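Local atomic coordinates of FAA hydrolase family protein (Pseudomonas aeruginosa, PDB entry 6J5Y), a protein that probably hydrolyses fumarylpyruvate, a beta-diketone, to fumarate and pyruvate at a divalent metal site, as a member of the FAH superfamily. Residues E47-F52 and Q175-V180; D57-V62 and R138-G143; L68-P73 and L226-V231; N78-I83 and T115-Q120. All blocks are in the same frame, centred on the assembly; numbering follows the deposited sequence.

Contact 2 is the most buried and contact 1 lies at the surface; contacts 3 and 4 are partly buried. Contacts 2 and 3 are both parallel strand pairings, but in different sheets, and they touch through Val60 on Leu68 and Val62 on Leu226. Contact 2 is a backbone ladder with mainly apolar side chains, whereas contact 3 has an apolar face and a more exposed one with a Glu-Arg pair. Contact 4 shares the mixed sheet of contacts 1 and 2, and its antiparallel pair supports a charged network ending at manganese. Contact 1 is held by proline and aromatic rings with one isoleucine methyl. Contacts 1 and 4 bring Phe52 and Glu82 to the pyruvate pocket.

Contact 1: residues E47-F52 and Q175-V180; sequences EPPFFF and QLIWSV
Pro49 lies over one face of the Trp178 indole, a proline-tryptophan CH-pi contact joining the start of strand 50-54 to the loop before helix 180-190. Pro49 CD stands 3.9 Å from the centroid of the Trp178 six-membered ring, in a direction only 14° off the ring normal. The rest of the pyrrolidine follows the same face, Pro49 CB reaching Trp178 CE3 at 3.7 Å and CG settling over the shared CD2. Proline suits the place: its compact ring brings several C-H groups to the indole, those on CD probably polarised slightly by the adjacent nitrogen. Trp178 CG is anti to its own carbonyl carbon (chi1 -68°), which starts the indole toward the proline. Around it, Pro48 CB approaches Trp178 CZ2 at 3.9 Å, and Phe51 CZ meets Trp178 CZ3 at 3.7 Å. The Phe51 and Trp178 rings meet obliquely, their planes 42° apart. Ile177 adds a methyl beside the proline ring, its CG2 lying 4.1 Å from Pro49 CG.

Farther out, Tyr186 of helix 180-190 meets the Trp178 ring edge-to-face, and that helix begins just after Ser179, whose side chain caps a backbone N. Strand 50-54 continues to Phe52, which touches the bound pyruvate. On the loop side, the backbone N of Trp178 is hydrogen-bonded to Asn32 OD1.

Contact 2: residues D57-V62 and R138-G143; sequences DAVVPV and RSAPIG
Val59 and Ile142 meet because Val59 CG1 stands anti to its backbone N (chi1 175°), while Ile142 CG1, also anti to its N (chi1 -170°), leaves CG2 between N and the carbonyl carbon. Val59 CG1 and Ile142 CG2 come to 3.5 Å over a parallel beta ladder between strands 59-61 and 140-147. Both belong to the large mixed sheet: strand 140-147 pairs on to strand 105-116 (Pro141 with Leu112), and the Val60 and Pro141 face packs on strand 67-71. Ala140 shares the Val59 face, small enough to let the valine lie close, and Leu12 covers Val59 and Ile142. On the other face Val60 CG1 faces Pro141 CG at 4.2 Å.

Ala140 N donates to Ala58 O at 3.0 Å, and Val60 N to Ala140 O likewise. Ile142 N then donates to Val60 O, and Val62 N closes the series on Ile142 O at 2.8 Å, nearly along the C=O axis. Both prolines, Pro61 and Pro141, fall where this pairing asks for no N-H; their CA atoms instead point C-H groups at Ile142 O and Val60 O.

The opening of the pair is bridged by one water, which donates to Asp57 O and accepts from Arg138 N at 2.9 Å.

Contact 3: residues L68-P73 and L226-V231; sequences LELAYP and LSVRVV
Leu70 and Val228 form the close side of a parallel strand pair, Leu70 CB and CD2 both reaching Val228 CG1, with Leu70 CB 3.7 Å from it. On the same face Val230 CG1 meets the edge of the Tyr72 ring in its plane, 3.9 Å from CD1. Branched aliphatic residues suit this face, which turns into the protein.

The opposite face carries Glu69, Arg229, Ala71 and Val231 and is looser and more exposed. Glu69 bends at chi2 (-66°) and runs beside Arg229, pointing the same way. Arg229 NH1 reaches Glu69 OE2 at 2.7 Å in a salt bridge whose hydrogen bond is weak, at 121°. The carboxylate and guanidinium planes are far from coplanar, and Glu69 OE1 sits over the guanidinium face. Long charged chains can pair there.

Five backbone bonds link the strands, ending with Tyr72 N on Val231 O; Leu70 N to Arg229 O, 2.7 Å, is almost straight.

Strand 67-71 is an edge strand of this five-stranded sheet within the chain, and strand 225-231 pairs on its other side, antiparallel, with strand 215-220. The Leu70-Val228 face packs on strands 79-89 and 105-116 through Tyr79 and Leu112.

Contact 4: residues N78-I83 and T115-Q120; sequences NYHYEI and TRRDLQ. With MN (manganese (II) ion), chain C; PYR (pyruvic acid), chain B.
The Arg117 guanidinium has Thr115 CG2 over one face, toward the rim, while His80 ND1, Glu82 OE2 and Gln120 OE1 lie at its edge in plane. His80 in turn takes Arg117 CB over one face of its imidazole, a CH-pi contact 3.8 Å from the centroid. The imidazole and guanidinium planes are nearly perpendicular; bends at chi2 (72°), placing CD, and chi3, placing NE, bring NE near His80 ND1. The Glu82 carboxylate is nearly coplanar with the guanidinium. Arg117 NH2 donates to the anti lone pair of Glu82 OE2 at 2.8 Å, and NH1 makes a weak second bond to that oxygen. Gln120 OE1 accepts from Arg117 NH1 at 3.1 Å, fixing the guanidinium from the helix side.

This arginine is a second-shell residue: it probably helps orient Glu82, whose OE1 binds manganese at 2.2 Å. Pyruvate chelates the metal through its carboxylate O and keto O3, with Glu84, Asp113 and a water completing the site. With several N-H groups in one plane, arginine suits gripping both the Glu82 carboxylate and the Gln120 amide oxygen.

His80 N donates to Thr115 O at 2.8 Å, and Thr115 N returns a bond to His80 O. Arg117 N, in the first helical turn, bonds to Asn78 O. Strands 79-89 and 105-116 thus lie antiparallel in the large mixed sheet, helix 117-126 leaving directly from the end of the second.

Contact 1: residues E47-F52 and Q175-V180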
loop_
_atom_site.group_PDB
_atom_site.type_symbol
_atom_site.label_atom_id
_atom_site.label_comp_id
_atom_site.label_asym_id
_atom_site.label_seq_id
_atom_site.Cartn_x
_atom_site.Cartn_y
_atom_site.Cartn_z
ATOM N N GLU A 47 -9.275 -19.755 0.828
ATOM C CA GLU A 47 -9.617 -18.597 1.674
ATOM C C GLU A 47 -9.407 -17.354 0.822
ATOM O O GLU A 47 -8.394 -17.272 0.183
ATOM C CB GLU A 47 -8.775 -18.607 2.942
ATOM C CG GLU A 47 -9.161 -19.706 3.900
ATOM C CD GLU A 47 -8.289 -19.864 5.129
ATOM O OE1 GLU A 47 -7.080 -20.198 4.969
ATOM O OE2 GLU A 47 -8.818 -19.627 6.239
ATOM N N PRO A 48 -10.309 -16.374 0.789
ATOM C CA PRO A 48 -10.077 -15.241 -0.057
ATOM C C PRO A 48 -9.202 -14.156 0.579
ATOM O O PRO A 48 -8.793 -14.290 1.698
ATOM C CB PRO A 48 -11.492 -14.677 -0.182
ATOM C CG PRO A 48 -12.101 -14.947 1.144
ATOM C CD PRO A 48 -11.527 -16.280 1.554
ATOM N N PRO A 49 -8.803 -13.147 -0.210
ATOM C CA PRO A 49 -8.215 -11.937 0.366
ATOM C C PRO A 49 -9.114 -11.242 1.403
ATOM O O PRO A 49 -10.242 -11.631 1.570
ATOM C CB PRO A 49 -7.997 -11.034 -0.861
ATOM C CG PRO A 49 -7.884 -12.021 -2.013
ATOM C CD PRO A 49 -8.908 -13.092 -1.672
ATOM N N PHE A 50 -8.603 -10.210 2.080
ATOM C CA PHE A 50 -9.308 -9.514 3.184
ATOM C C PHE A 50 -8.835 -8.059 3.250
ATOM O O PHE A 50 -7.831 -7.655 2.606
ATOM C CB PHE A 50 -9.082 -10.236 4.514
ATOM C CG PHE A 50 -7.641 -10.349 4.930
ATOM C CD1 PHE A 50 -6.981 -9.272 5.488
ATOM C CD2 PHE A 50 -6.943 -11.536 4.754
ATOM C CE1 PHE A 50 -5.656 -9.367 5.878
ATOM C CE2 PHE A 50 -5.608 -11.632 5.113
ATOM C CZ PHE A 50 -4.974 -10.546 5.692
ATOM N N PHE A 51 -9.541 -7.273 4.038
ATOM C CA PHE A 51 -9.374 -5.802 4.063
ATOM C C PHE A 51 -8.971 -5.358 5.454
ATOM O O PHE A 51 -9.548 -5.845 6.428
ATOM C CB PHE A 51 -10.671 -5.109 3.641
ATOM C CG PHE A 51 -11.152 -5.473 2.263
ATOM C CD1 PHE A 51 -10.294 -5.427 1.178
ATOM C CD2 PHE A 51 -12.471 -5.865 2.054
ATOM C CE1 PHE A 51 -10.738 -5.767 -0.092
ATOM C CE2 PHE A 51 -12.908 -6.191 0.780
ATOM C CZ PHE A 51 -12.053 -6.132 -0.285
ATOM N N PHE A 52 -8.039 -4.403 5.519
ATOM C CA PHE A 52 -7.728 -3.636 6.739
ATOM C C PHE A 52 -7.417 -2.204 6.317
ATOM O O PHE A 52 -7.517 -1.901 5.100
ATOM C CB PHE A 52 -6.596 -4.287 7.526
ATOM C CG PHE A 52 -5.270 -4.387 6.815
ATOM C CD1 PHE A 52 -4.998 -5.466 5.981
ATOM C CD2 PHE A 52 -4.278 -3.454 7.038
ATOM C CE1 PHE A 52 -3.755 -5.611 5.385
ATOM C CE2 PHE A 52 -3.045 -3.575 6.405
ATOM C CZ PHE A 52 -2.796 -4.647 5.563
ATOM N N GLN A 175 -0.699 -10.937 -11.189
ATOM C CA GLN A 175 -0.761 -12.048 -10.202
ATOM C C GLN A 175 -1.734 -11.722 -9.052
ATOM O O GLN A 175 -1.873 -12.572 -8.152
ATOM C CB GLN A 175 0.641 -12.307 -9.633
ATOM C CG GLN A 175 1.648 -12.828 -10.644
ATOM C CD GLN A 175 1.267 -14.173 -11.206
ATOM O OE1 GLN A 175 1.062 -14.327 -12.404
ATOM N NE2 GLN A 175 1.158 -15.166 -10.340
ATOM N N LEU A 176 -2.365 -10.540 -9.035
ATOM C CA LEU A 176 -3.338 -10.155 -7.974
ATOM C C LEU A 176 -4.487 -11.163 -8.023
ATOM O O LEU A 176 -4.970 -11.417 -9.150
ATOM C CB LEU A 176 -3.874 -8.737 -8.214
ATOM C CG LEU A 176 -2.913 -7.574 -7.944
ATOM C CD1 LEU A 176 -3.547 -6.252 -8.377
ATOM C CD2 LEU A 176 -2.528 -7.507 -6.478
ATOM N N ILE A 177 -4.907 -11.704 -6.877
ATOM C CA ILE A 177 -6.046 -12.668 -6.811
ATOM C C ILE A 177 -7.324 -11.882 -7.115
ATOM O O ILE A 177 -8.057 -12.267 -8.037
ATOM C CB ILE A 177 -6.121 -13.417 -5.466
ATOM C CG1 ILE A 177 -4.865 -14.261 -5.203
ATOM C CG2 ILE A 177 -7.386 -14.261 -5.420
ATOM C CD1 ILE A 177 -4.713 -14.758 -3.766
ATOM N N TRP A 178 -7.565 -10.802 -6.381
ATOM C CA TRP A 178 -8.546 -9.753 -6.759
ATOM C C TRP A 178 -7.797 -8.620 -7.460
ATOM O O TRP A 178 -7.072 -7.892 -6.803
ATOM C CB TRP A 178 -9.342 -9.258 -5.547
ATOM C CG TRP A 178 -10.278 -10.278 -4.972
ATOM C CD1 TRP A 178 -10.759 -11.419 -5.557
ATOM C CD2 TRP A 178 -10.882 -10.213 -3.676
ATOM N NE1 TRP A 178 -11.615 -12.066 -4.712
ATOM C CE2 TRP A 178 -11.696 -11.364 -3.542
ATOM C CE3 TRP A 178 -10.803 -9.303 -2.619
ATOM C CZ2 TRP A 178 -12.441 -11.612 -2.391
ATOM C CZ3 TRP A 178 -11.544 -9.549 -1.486
ATOM C CH2 TRP A 178 -12.329 -10.698 -1.371
ATOM N N SER A 179 -7.970 -8.507 -8.772
ATOM C CA SER A 179 -7.463 -7.390 -9.609
ATOM C C SER A 179 -7.876 -6.050 -8.989
ATOM O O SER A 179 -8.766 -6.033 -8.119
ATOM C CB SER A 179 -8.017 -7.524 -11.010
ATOM O OG SER A 179 -9.437 -7.335 -11.005
ATOM N N VAL A 180 -7.324 -4.946 -9.481
ATOM C CA VAL A 180 -7.737 -3.589 -9.048
ATOM C C VAL A 180 -9.264 -3.502 -9.131
ATOM O O VAL A 180 -9.895 -3.012 -8.161
ATOM C CB VAL A 180 -7.042 -2.492 -9.876
ATOM C CG1 VAL A 180 -7.681 -1.136 -9.609
ATOM C CG2 VAL A 180 -5.546 -2.451 -9.587
#

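Contact 2: residues D57-V62 and R138-G143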
loop_
_atom_site.group_PDB
_atom_site.type_symbol
_atom_site.label_atom_id
_atom_site.label_comp_id
_atom_site.label_asym_id
_atom_site.label_seq_id
_atom_site.Cartn_x
_atom_site.Cartn_y
_atom_site.Cartn_z
ATOM N N ASP A 57 -2.788 9.604 7.918
ATOM C CA ASP A 57 -1.546 10.276 8.395
ATOM C C ASP A 57 -0.421 9.275 8.661
ATOM O O ASP A 57 0.654 9.728 9.055
ATOM C CB ASP A 57 -1.782 11.240 9.560
ATOM C CG ASP A 57 -2.360 10.703 10.851
ATOM O OD1 ASP A 57 -2.301 9.484 11.094
ATOM O OD2 ASP A 57 -2.832 11.536 11.620
ATOM N N ALA A 58 -0.632 7.987 8.412
ATOM C CA ALA A 58 0.430 6.968 8.291
ATOM C C ALA A 58 1.049 7.039 6.890
ATOM O O ALA A 58 2.169 6.523 6.712
ATOM C CB ALA A 58 -0.156 5.609 8.577
ATOM N N VAL A 59 0.373 7.699 5.922
ATOM C CA VAL A 59 0.880 7.816 4.521
ATOM C C VAL A 59 1.987 8.879 4.472
ATOM O O VAL A 59 1.753 10.040 4.961
ATOM C CB VAL A 59 -0.259 8.116 3.523
ATOM C CG1 VAL A 59 0.267 8.365 2.114
ATOM C CG2 VAL A 59 -1.269 6.982 3.501
ATOM N N VAL A 60 3.164 8.521 3.950
ATOM C CA VAL A 60 4.285 9.500 3.848
ATOM C C VAL A 60 4.778 9.563 2.405
ATOM O O VAL A 60 5.477 8.685 1.901
ATOM C CB VAL A 60 5.366 9.304 4.933
ATOM C CG1 VAL A 60 5.567 7.863 5.337
ATOM C CG2 VAL A 60 6.681 9.990 4.603
ATOM N N PRO A 61 4.365 10.635 1.692
ATOM C CA PRO A 61 4.773 10.892 0.308
ATOM C C PRO A 61 6.297 10.990 0.184
ATOM O O PRO A 61 6.910 11.640 1.010
ATOM C CB PRO A 61 4.161 12.276 -0.006
ATOM C CG PRO A 61 2.976 12.355 0.922
ATOM C CD PRO A 61 3.443 11.677 2.194
ATOM N N VAL A 62 6.869 10.303 -0.803
ATOM C CA VAL A 62 8.330 10.320 -1.087
ATOM C C VAL A 62 8.495 10.844 -2.520
ATOM O O VAL A 62 7.947 10.203 -3.435
ATOM C CB VAL A 62 8.942 8.921 -0.920
ATOM C CG1 VAL A 62 10.449 8.961 -1.117
ATOM C CG2 VAL A 62 8.581 8.274 0.430
ATOM N N ARG A 138 3.720 6.315 10.418
ATOM C CA ARG A 138 4.543 6.384 9.184
ATOM C C ARG A 138 4.667 4.973 8.604
ATOM O O ARG A 138 5.749 4.613 8.126
ATOM C CB ARG A 138 5.890 7.022 9.527
ATOM C CG ARG A 138 5.768 8.459 10.010
ATOM C CD ARG A 138 7.122 9.130 10.139
ATOM N NE ARG A 138 6.927 10.568 10.154
ATOM C CZ ARG A 138 7.439 11.438 9.279
ATOM N NH1 ARG A 138 7.172 12.729 9.417
ATOM N NH2 ARG A 138 8.232 11.037 8.297
ATOM N N SER A 139 3.565 4.234 8.589
ATOM C CA SER A 139 3.520 2.805 8.192
ATOM C C SER A 139 3.222 2.665 6.702
ATOM O O SER A 139 3.204 1.502 6.237
ATOM C CB SER A 139 2.524 2.030 9.014
ATOM O OG SER A 139 1.201 2.485 8.813
ATOM N N ALA A 140 3.047 3.767 5.962
ATOM C CA ALA A 140 2.683 3.713 4.525
ATOM C C ALA A 140 3.443 4.736 3.703
ATOM O O ALA A 140 2.844 5.679 3.195
ATOM C CB ALA A 140 1.194 3.874 4.326
ATOM N N PRO A 141 4.755 4.518 3.457
ATOM C CA PRO A 141 5.468 5.283 2.437
ATOM C C PRO A 141 4.859 5.070 1.043
ATOM O O PRO A 141 4.449 3.969 0.705
ATOM C CB PRO A 141 6.898 4.726 2.539
ATOM C CG PRO A 141 6.981 4.196 3.968
ATOM C CD PRO A 141 5.626 3.537 4.134
ATOM N N ILE A 142 4.849 6.117 0.232
ATOM C CA ILE A 142 4.253 6.063 -1.129
ATOM C C ILE A 142 4.966 7.060 -2.048
ATOM O O ILE A 142 5.358 8.130 -1.560
ATOM C CB ILE A 142 2.741 6.342 -1.032
ATOM C CG1 ILE A 142 2.034 6.064 -2.351
ATOM C CG2 ILE A 142 2.481 7.765 -0.546
ATOM C CD1 ILE A 142 0.529 6.159 -2.245
ATOM N N GLY A 143 5.108 6.700 -3.329
ATOM C CA GLY A 143 5.721 7.556 -4.352
ATOM C C GLY A 143 4.717 8.556 -4.912
ATOM O O GLY A 143 3.549 8.560 -4.516
HETATM O O HOH W 1 2.051 8.591 11.220
#

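Contact 3: residues L68-P73 and L226-V231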
loop_
_atom_site.group_PDB
_atom_site.type_symbol
_atom_site.label_atom_id
_atom_site.label_comp_id
_atom_site.label_asym_id
_atom_site.label_seq_id
_atom_site.Cartn_x
_atom_site.Cartn_y
_atom_site.Cartn_z
ATOM N N LEU A 68 13.345 8.490 1.723
ATOM C CA LEU A 68 12.674 8.716 3.016
ATOM C C LEU A 68 13.543 8.111 4.108
ATOM O O LEU A 68 13.896 6.906 4.005
ATOM C CB LEU A 68 11.284 8.083 3.021
ATOM C CG LEU A 68 10.533 8.215 4.342
ATOM C CD1 LEU A 68 10.245 9.685 4.647
ATOM C CD2 LEU A 68 9.237 7.395 4.301
ATOM N N GLU A 69 13.817 8.908 5.128
ATOM C CA GLU A 69 14.568 8.475 6.330
ATOM C C GLU A 69 13.510 8.017 7.315
ATOM O O GLU A 69 12.862 8.886 7.900
ATOM C CB GLU A 69 15.438 9.603 6.885
ATOM C CG GLU A 69 16.416 10.179 5.871
ATOM C CD GLU A 69 17.526 9.260 5.380
ATOM O OE1 GLU A 69 17.921 8.311 6.117
ATOM O OE2 GLU A 69 17.988 9.480 4.228
ATOM N N LEU A 70 13.327 6.704 7.437
ATOM C CA LEU A 70 12.192 6.097 8.166
ATOM C C LEU A 70 12.677 5.484 9.478
ATOM O O LEU A 70 13.400 4.476 9.433
ATOM C CB LEU A 70 11.549 5.040 7.270
ATOM C CG LEU A 70 10.214 4.490 7.773
ATOM C CD1 LEU A 70 9.291 5.617 8.210
ATOM C CD2 LEU A 70 9.534 3.637 6.723
ATOM N N ALA A 71 12.237 6.045 10.608
ATOM C CA ALA A 71 12.672 5.658 11.965
ATOM C C ALA A 71 12.159 4.252 12.246
ATOM O O ALA A 71 10.979 3.978 12.010
ATOM C CB ALA A 71 12.203 6.674 13.000
ATOM N N TYR A 72 13.026 3.353 12.687
ATOM C CA TYR A 72 12.592 1.999 13.096
ATOM C C TYR A 72 11.478 2.177 14.125
ATOM O O TYR A 72 11.601 2.995 15.025
ATOM C CB TYR A 72 13.784 1.214 13.640
ATOM C CG TYR A 72 13.518 -0.254 13.818
ATOM C CD1 TYR A 72 13.753 -1.142 12.783
ATOM C CD2 TYR A 72 13.057 -0.764 15.017
ATOM C CE1 TYR A 72 13.572 -2.509 12.949
ATOM C CE2 TYR A 72 12.855 -2.123 15.196
ATOM C CZ TYR A 72 13.081 -2.997 14.142
ATOM O OH TYR A 72 12.854 -4.349 14.262
ATOM N N PRO A 73 10.329 1.486 14.017
ATOM C CA PRO A 73 9.213 1.748 14.925
ATOM C C PRO A 73 9.379 1.170 16.342
ATOM O O PRO A 73 10.263 0.341 16.565
ATOM C CB PRO A 73 8.017 1.107 14.213
ATOM C CG PRO A 73 8.626 0.052 13.317
ATOM C CD PRO A 73 10.006 0.527 12.952
ATOM N N LEU A 226 10.479 3.956 -5.413
ATOM C CA LEU A 226 10.238 4.407 -4.020
ATOM C C LEU A 226 11.465 4.044 -3.192
ATOM O O LEU A 226 11.668 2.845 -2.983
ATOM C CB LEU A 226 8.974 3.712 -3.493
ATOM C CG LEU A 226 8.611 3.998 -2.041
ATOM C CD1 LEU A 226 8.388 5.477 -1.835
ATOM C CD2 LEU A 226 7.378 3.211 -1.638
ATOM N N SER A 227 12.273 5.028 -2.794
ATOM C CA SER A 227 13.511 4.839 -1.989
ATOM C C SER A 227 13.273 5.171 -0.506
ATOM O O SER A 227 12.923 6.322 -0.165
ATOM C CB SER A 227 14.643 5.649 -2.568
ATOM O OG SER A 227 15.826 5.516 -1.799
ATOM N N VAL A 228 13.526 4.203 0.373
ATOM C CA VAL A 228 13.332 4.370 1.841
ATOM C C VAL A 228 14.556 3.780 2.531
ATOM O O VAL A 228 14.909 2.651 2.186
ATOM C CB VAL A 228 12.047 3.677 2.337
ATOM C CG1 VAL A 228 11.898 3.803 3.850
ATOM C CG2 VAL A 228 10.808 4.206 1.620
ATOM N N ARG A 229 15.158 4.510 3.458
ATOM C CA ARG A 229 16.219 3.997 4.353
ATOM C C ARG A 229 15.667 3.986 5.776
ATOM O O ARG A 229 15.095 5.004 6.212
ATOM C CB ARG A 229 17.498 4.839 4.287
ATOM C CG ARG A 229 18.620 4.354 5.203
ATOM C CD ARG A 229 19.947 5.090 5.030
ATOM N NE ARG A 229 19.740 6.353 4.331
ATOM C CZ ARG A 229 20.654 7.287 4.088
ATOM N NH1 ARG A 229 20.294 8.372 3.423
ATOM N NH2 ARG A 229 21.904 7.151 4.502
ATOM N N VAL A 230 15.873 2.863 6.458
ATOM C CA VAL A 230 15.496 2.658 7.878
ATOM C C VAL A 230 16.593 3.259 8.764
ATOM O O VAL A 230 17.748 2.857 8.589
ATOM C CB VAL A 230 15.270 1.161 8.144
ATOM C CG1 VAL A 230 14.812 0.891 9.572
ATOM C CG2 VAL A 230 14.277 0.600 7.144
ATOM N N VAL A 231 16.231 4.163 9.687
ATOM C CA VAL A 231 17.170 4.854 10.627
ATOM C C VAL A 231 16.789 4.481 12.066
ATOM O O VAL A 231 15.930 3.595 12.239
ATOM C CB VAL A 231 17.203 6.382 10.383
ATOM C CG1 VAL A 231 17.600 6.704 8.941
ATOM C CG2 VAL A 231 15.888 7.061 10.727
#

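Contact 4: residues N78-I83 and T115-Q120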
loop_
_atom_site.group_PDB
_atom_site.type_symbol
_atom_site.label_atom_id
_atom_site.label_comp_id
_atom_site.label_asym_id
_atom_site.label_seq_id
_atom_site.Cartn_x
_atom_site.Cartn_y
_atom_site.Cartn_z
ATOM N N ASN A 78 10.610 -7.123 14.653
ATOM C CA ASN A 78 10.407 -7.827 13.358
ATOM C C ASN A 78 9.636 -6.910 12.426
ATOM O O ASN A 78 8.395 -7.068 12.334
ATOM C CB ASN A 78 9.669 -9.151 13.551
ATOM C CG ASN A 78 9.705 -10.061 12.347
ATOM O OD1 ASN A 78 10.341 -9.758 11.348
ATOM N ND2 ASN A 78 9.026 -11.194 12.442
ATOM N N TYR A 79 10.355 -5.990 11.791
ATOM C CA TYR A 79 9.793 -4.851 11.028
ATOM C C TYR A 79 9.923 -5.211 9.549
ATOM O O TYR A 79 11.069 -5.193 9.036
ATOM C CB TYR A 79 10.486 -3.564 11.472
ATOM C CG TYR A 79 10.148 -2.294 10.724
ATOM C CD1 TYR A 79 8.841 -1.868 10.570
ATOM C CD2 TYR A 79 11.153 -1.471 10.233
ATOM C CE1 TYR A 79 8.541 -0.693 9.900
ATOM C CE2 TYR A 79 10.873 -0.277 9.589
ATOM C CZ TYR A 79 9.557 0.120 9.439
ATOM O OH TYR A 79 9.260 1.274 8.774
ATOM N N HIS A 80 8.784 -5.465 8.887
ATOM C CA HIS A 80 8.703 -5.981 7.500
ATOM C C HIS A 80 8.372 -4.893 6.480
ATOM O O HIS A 80 7.473 -4.055 6.713
ATOM C CB HIS A 80 7.709 -7.130 7.375
ATOM C CG HIS A 80 8.264 -8.430 7.849
ATOM N ND1 HIS A 80 7.971 -9.627 7.218
ATOM C CD2 HIS A 80 9.116 -8.721 8.853
ATOM C CE1 HIS A 80 8.594 -10.620 7.846
ATOM N NE2 HIS A 80 9.318 -10.087 8.839
ATOM N N TYR A 81 9.093 -4.942 5.361
ATOM C CA TYR A 81 8.735 -4.248 4.102
ATOM C C TYR A 81 7.680 -5.101 3.399
ATOM O O TYR A 81 7.664 -6.333 3.632
ATOM C CB TYR A 81 9.952 -4.067 3.195
ATOM C CG TYR A 81 10.620 -5.365 2.829
ATOM C CD1 TYR A 81 10.121 -6.165 1.813
ATOM C CD2 TYR A 81 11.709 -5.825 3.543
ATOM C CE1 TYR A 81 10.700 -7.384 1.507
ATOM C CE2 TYR A 81 12.325 -7.025 3.215
ATOM C CZ TYR A 81 11.820 -7.809 2.196
ATOM O OH TYR A 81 12.406 -9.005 1.887
ATOM N N GLU A 82 6.815 -4.447 2.620
ATOM C CA GLU A 82 5.877 -5.089 1.660
ATOM C C GLU A 82 5.635 -4.130 0.491
ATOM O O GLU A 82 4.920 -3.120 0.737
ATOM C CB GLU A 82 4.517 -5.340 2.318
ATOM C CG GLU A 82 4.505 -6.291 3.503
ATOM C CD GLU A 82 3.108 -6.685 3.969
ATOM O OE1 GLU A 82 2.141 -6.161 3.423
ATOM O OE2 GLU A 82 2.991 -7.482 4.905
ATOM N N ILE A 83 6.159 -4.399 -0.723
ATOM C CA ILE A 83 5.927 -3.499 -1.897
ATOM C C ILE A 83 4.505 -3.743 -2.413
ATOM O O ILE A 83 4.059 -4.914 -2.394
ATOM C CB ILE A 83 7.007 -3.678 -2.983
ATOM C CG1 ILE A 83 7.056 -2.485 -3.932
ATOM C CG2 ILE A 83 6.844 -4.980 -3.739
ATOM C CD1 ILE A 83 7.406 -1.179 -3.256
ATOM N N THR A 115 5.244 -2.980 8.323
ATOM C CA THR A 115 4.476 -3.920 9.182
ATOM C C THR A 115 5.297 -4.254 10.431
ATOM O O THR A 115 6.448 -4.607 10.254
ATOM C CB THR A 115 4.125 -5.196 8.400
ATOM O OG1 THR A 115 3.293 -4.827 7.295
ATOM C CG2 THR A 115 3.402 -6.224 9.237
ATOM N N ARG A 116 4.742 -4.112 11.647
ATOM C CA ARG A 116 5.364 -4.693 12.865
ATOM C C ARG A 116 4.918 -6.146 12.869
ATOM O O ARG A 116 3.854 -6.400 13.406
ATOM C CB ARG A 116 4.993 -3.894 14.115
ATOM C CG ARG A 116 5.450 -2.443 14.018
ATOM C CD ARG A 116 5.360 -1.664 15.299
ATOM N NE ARG A 116 4.005 -1.279 15.651
ATOM C CZ ARG A 116 3.705 -0.317 16.510
ATOM N NH1 ARG A 116 2.439 -0.040 16.766
ATOM N NH2 ARG A 116 4.671 0.374 17.099
ATOM N N ARG A 117 5.639 -7.019 12.168
ATOM C CA ARG A 117 5.182 -8.418 11.870
ATOM C C ARG A 117 4.940 -9.219 13.167
ATOM O O ARG A 117 3.930 -9.980 13.212
ATOM C CB ARG A 117 6.188 -9.113 10.948
ATOM C CG ARG A 117 5.809 -10.531 10.542
ATOM C CD ARG A 117 4.661 -10.589 9.553
ATOM N NE ARG A 117 5.089 -9.994 8.298
ATOM C CZ ARG A 117 4.298 -9.501 7.344
ATOM N NH1 ARG A 117 2.978 -9.478 7.475
ATOM N NH2 ARG A 117 4.848 -8.997 6.257
ATOM N N ASP A 118 5.818 -9.104 14.163
ATOM C CA ASP A 118 5.672 -9.765 15.498
ATOM C C ASP A 118 4.305 -9.411 16.097
ATOM O O ASP A 118 3.532 -10.365 16.434
ATOM C CB ASP A 118 6.841 -9.484 16.459
ATOM C CG ASP A 118 7.309 -8.033 16.566
ATOM O OD1 ASP A 118 6.641 -7.136 16.013
ATOM O OD2 ASP A 118 8.365 -7.810 17.193
ATOM N N LEU A 119 3.971 -8.119 16.147
ATOM C CA LEU A 119 2.657 -7.635 16.662
ATOM C C LEU A 119 1.510 -8.160 15.788
ATOM O O LEU A 119 0.519 -8.670 16.356
ATOM C CB LEU A 119 2.644 -6.102 16.732
ATOM C CG LEU A 119 3.658 -5.461 17.680
ATOM C CD1 LEU A 119 3.387 -3.965 17.823
ATOM C CD2 LEU A 119 3.661 -6.141 19.051
ATOM N N GLN A 120 1.607 -8.018 14.465
ATOM C CA GLN A 120 0.531 -8.463 13.552
ATOM C C GLN A 120 0.258 -9.959 13.772
ATOM O O GLN A 120 -0.927 -10.377 13.827
ATOM C CB GLN A 120 0.920 -8.148 12.103
ATOM C CG GLN A 120 -0.096 -8.669 11.087
ATOM C CD GLN A 120 0.322 -9.991 10.492
ATOM O OE1 GLN A 120 1.484 -10.186 10.142
ATOM N NE2 GLN A 120 -0.613 -10.920 10.388
HETATM MN MN MN C . 0.219 -5.518 2.651
HETATM C C PYR B . -0.520 -8.379 2.523
HETATM O O PYR B . -0.164 -7.436 1.786
HETATM O OXT PYR B . -0.658 -9.546 2.089
HETATM C CA PYR B . -0.803 -8.074 3.764
HETATM O O3 PYR B . -0.746 -6.882 4.091
HETATM C CB PYR B . -1.227 -9.052 4.821
HETATM O O HOH W 2 -1.723 -4.775 2.050
#